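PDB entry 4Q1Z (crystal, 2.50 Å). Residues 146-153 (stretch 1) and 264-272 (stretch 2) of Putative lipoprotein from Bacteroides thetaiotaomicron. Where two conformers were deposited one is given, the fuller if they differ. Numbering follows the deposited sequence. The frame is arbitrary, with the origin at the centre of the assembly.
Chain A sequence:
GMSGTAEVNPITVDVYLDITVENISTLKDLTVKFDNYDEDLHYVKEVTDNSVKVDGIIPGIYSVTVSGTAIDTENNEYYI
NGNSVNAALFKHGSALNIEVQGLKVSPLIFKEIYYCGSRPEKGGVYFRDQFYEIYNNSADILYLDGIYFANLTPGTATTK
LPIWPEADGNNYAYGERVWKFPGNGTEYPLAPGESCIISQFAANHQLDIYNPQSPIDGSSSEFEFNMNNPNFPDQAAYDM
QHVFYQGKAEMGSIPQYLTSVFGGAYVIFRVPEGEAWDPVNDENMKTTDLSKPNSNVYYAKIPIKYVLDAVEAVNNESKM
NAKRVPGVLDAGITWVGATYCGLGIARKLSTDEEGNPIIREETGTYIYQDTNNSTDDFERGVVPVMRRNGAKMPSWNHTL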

# COMPACT_ATOMS: atom_id res chain seq x y z
N GLY A 146 1.75 5.18 14.22
CA GLY A 146 1.64 6.60 13.90
C GLY A 146 1.53 7.01 12.45
O GLY A 146 1.59 8.21 12.16
N ILE A 147 1.40 6.02 11.52
CA ILE A 147 1.19 6.29 10.10
C ILE A 147 -0.24 6.80 9.99
O ILE A 147 -1.11 6.34 10.74
CB ILE A 147 1.50 5.06 9.20
CG1 ILE A 147 3.03 4.89 9.03
CG2 ILE A 147 0.82 5.17 7.82
CD1 ILE A 147 3.44 3.65 8.38
N TYR A 148 -0.47 7.80 9.12
CA TYR A 148 -1.76 8.43 8.94
C TYR A 148 -2.54 7.85 7.79
O TYR A 148 -1.96 7.35 6.83
CB TYR A 148 -1.56 9.92 8.68
CG TYR A 148 -1.01 10.67 9.86
CD1 TYR A 148 0.37 10.79 10.05
CD2 TYR A 148 -1.85 11.26 10.80
CE1 TYR A 148 0.89 11.47 11.14
CE2 TYR A 148 -1.34 11.93 11.91
CZ TYR A 148 0.03 12.04 12.07
OH TYR A 148 0.55 12.70 13.17
N PHE A 149 -3.87 7.97 7.88
CA PHE A 149 -4.87 7.59 6.90
C PHE A 149 -5.80 8.76 6.73
O PHE A 149 -6.33 9.25 7.73
CB PHE A 149 -5.67 6.35 7.36
CG PHE A 149 -6.73 5.90 6.39
CD1 PHE A 149 -7.92 6.62 6.24
CD2 PHE A 149 -6.56 4.74 5.63
CE1 PHE A 149 -8.87 6.26 5.28
CE2 PHE A 149 -7.54 4.34 4.71
CZ PHE A 149 -8.69 5.10 4.54
N ALA A 150 -6.06 9.16 5.48
CA ALA A 150 -7.00 10.22 5.17
C ALA A 150 -7.79 9.96 3.88
O ALA A 150 -7.32 9.26 2.97
CB ALA A 150 -6.26 11.56 5.05
N ASN A 151 -9.00 10.55 3.81
CA ASN A 151 -9.82 10.63 2.60
C ASN A 151 -9.75 12.10 2.18
O ASN A 151 -9.65 12.98 3.04
CB ASN A 151 -11.26 10.10 2.78
CG ASN A 151 -12.17 10.98 3.60
OD1 ASN A 151 -12.05 11.06 4.81
ND2 ASN A 151 -13.12 11.63 2.95
N LEU A 152 -9.68 12.36 0.90
CA LEU A 152 -9.53 13.74 0.45
C LEU A 152 -10.86 14.35 0.07
O LEU A 152 -11.82 13.63 -0.18
CB LEU A 152 -8.54 13.87 -0.76
CG LEU A 152 -7.21 13.08 -0.76
CD1 LEU A 152 -6.45 13.40 -1.98
CD2 LEU A 152 -6.33 13.42 0.44
N THR A 153 -10.88 15.69 -0.00
CA THR A 153 -12.01 16.49 -0.44
C THR A 153 -11.83 16.91 -1.93
O THR A 153 -10.68 17.13 -2.36
CB THR A 153 -12.19 17.72 0.47
OG1 THR A 153 -13.47 18.31 0.22
CG2 THR A 153 -11.10 18.76 0.28
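Stretch 2 264-272: GAYVIFRVP

Stretch 2 pairs with stretch 1 as the neighbouring strand of an antiparallel β-sheet, held by a ladder of five backbone hydrogen bonds, continued by a water at each end and packed by side chains on both faces. Residues 265-269 are extended, and their strand runs against strand 148-152 with 156° between the N-to-C directions and a closest approach of 4.7 Å between axes. The segments touch across at least 113 residues of sequence, so this is a long-range pairing.

The register sets Phe269 against Tyr148, Ile268 against Phe149, Val267 against Ala150 and Tyr266 against Asn151. Hydrogen-bonded and non-hydrogen-bonded pairs alternate. Tyr148 N donates to Phe269 O (2.8 Å) and Phe269 N returns a bond to Tyr148 O (3.0 Å); Ala150 N to Val267 O and Val267 N to Ala150 O repeat the motif at 2.9 Å each. Leu152 N to Ala265 O (2.8 Å) adds the fifth bond. The CA atoms of Phe149 and Ile268, and likewise those of Asn151 and Tyr266, are 4.6 Å apart. CA-H...O contacts supplement the ladder, among them Asn151 CA to Ala265 O at 3.1 Å and Ile268 CA to Tyr148 O at 3.2 Å.

Water extends the pattern where direct bonding stops. One molecule donates to Leu152 O and accepts from Ala265 N, taking the place of a direct return bond; another donates to Gly146 O and accepts from Val271 N.

The face carrying Tyr148, Ala150, Val267 and Phe269 is packed through apolar contact. Phe269, with chi1 in the p well, has the end of its side chain nearer stretch 1, and Tyr148 CB lies over its ring, 3.4 Å from Phe269 CZ. The two aromatic planes are only 13° apart, but the rings are slid past each other, with centroids 5.0 Å apart, and barely overlap. The small Ala150 touches two larger neighbours: its CB lies 3.8 Å from Val267 CG2 and 4.0 Å from Phe269 CE1, at the edge of that ring. Beyond the paired residues, Val271 CG2 reaches Tyr148 CE1 at 3.6 Å, while Leu152 CD2 meets Val267 CG2 at 3.8 Å.

The other face bears Phe149, Asn151, Tyr266 and Ile268. Phe149 CD2 meets Ile268 CG2 at 3.8 Å, although the end of the Ile268 side chain leads away. Asn151 spends its amide on hydrogen bonds elsewhere in the structure. The rule to read here is a regular backbone ladder, with the two aromatics Tyr148 and Phe269 paired across the strands and the two smaller residues, Ala150 and Val267, paired next to them on the same face.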

# COMPACT_ATOMS: atom_id res chain seq x y z
N GLY A 264 -14.10 7.18 -3.14
CA GLY A 264 -13.38 8.21 -2.39
C GLY A 264 -11.95 8.28 -2.85
O GLY A 264 -11.50 7.42 -3.61
N ALA A 265 -11.23 9.34 -2.42
CA ALA A 265 -9.81 9.54 -2.68
C ALA A 265 -9.08 9.23 -1.35
O ALA A 265 -9.33 9.89 -0.34
CB ALA A 265 -9.54 10.96 -3.17
N TYR A 266 -8.30 8.13 -1.34
CA TYR A 266 -7.64 7.58 -0.14
C TYR A 266 -6.15 7.80 -0.15
O TYR A 266 -5.52 7.58 -1.18
CB TYR A 266 -7.92 6.05 -0.04
CG TYR A 266 -9.35 5.69 -0.39
CD1 TYR A 266 -10.41 6.04 0.45
CD2 TYR A 266 -9.65 5.04 -1.58
CE1 TYR A 266 -11.74 5.76 0.11
CE2 TYR A 266 -10.98 4.70 -1.91
CZ TYR A 266 -12.02 5.10 -1.08
OH TYR A 266 -13.33 4.83 -1.39
N VAL A 267 -5.57 8.17 0.99
CA VAL A 267 -4.12 8.32 1.15
C VAL A 267 -3.66 7.74 2.48
O VAL A 267 -4.35 7.85 3.50
CB VAL A 267 -3.56 9.78 1.00
CG1 VAL A 267 -3.69 10.32 -0.42
CG2 VAL A 267 -4.16 10.75 2.02
N ILE A 268 -2.44 7.17 2.48
CA ILE A 268 -1.71 6.77 3.67
C ILE A 268 -0.41 7.54 3.62
O ILE A 268 0.20 7.64 2.54
CB ILE A 268 -1.54 5.26 3.95
CG1 ILE A 268 -0.99 4.48 2.71
CG2 ILE A 268 -2.87 4.68 4.55
CD1 ILE A 268 -0.37 3.15 3.02
N PHE A 269 -0.02 8.16 4.74
CA PHE A 269 1.17 9.01 4.75
C PHE A 269 1.91 8.96 6.09
O PHE A 269 1.30 8.77 7.16
CB PHE A 269 0.84 10.44 4.35
CG PHE A 269 -0.12 11.21 5.23
CD1 PHE A 269 -1.50 11.09 5.07
CD2 PHE A 269 0.36 12.14 6.18
CE1 PHE A 269 -2.38 11.84 5.85
CE2 PHE A 269 -0.52 12.89 6.95
CZ PHE A 269 -1.89 12.76 6.76
N ARG A 270 3.23 9.14 6.00
CA ARG A 270 4.15 9.11 7.14
C ARG A 270 4.80 10.48 7.35
O ARG A 270 5.28 11.09 6.41
CB ARG A 270 5.23 8.02 6.93
CG ARG A 270 5.91 7.55 8.22
CD ARG A 270 7.14 6.71 7.94
NE ARG A 270 7.60 6.00 9.13
CZ ARG A 270 8.47 6.48 10.02
NH1 ARG A 270 8.99 7.69 9.85
NH2 ARG A 270 8.82 5.76 11.07
N VAL A 271 4.79 10.95 8.58
CA VAL A 271 5.41 12.23 8.95
C VAL A 271 6.79 11.86 9.49
O VAL A 271 6.87 11.05 10.42
CB VAL A 271 4.57 13.11 9.92
CG1 VAL A 271 5.33 14.37 10.34
CG2 VAL A 271 3.23 13.49 9.30
N PRO A 272 7.89 12.36 8.90
CA PRO A 272 9.24 11.96 9.37
C PRO A 272 9.53 12.35 10.82
O PRO A 272 9.12 13.41 11.28
CB PRO A 272 10.19 12.71 8.42
CG PRO A 272 9.39 13.11 7.27
CD PRO A 272 7.99 13.31 7.78
O HOH W 1 3.63 8.96 10.59
O HOH W 2 -12.68 11.17 -0.91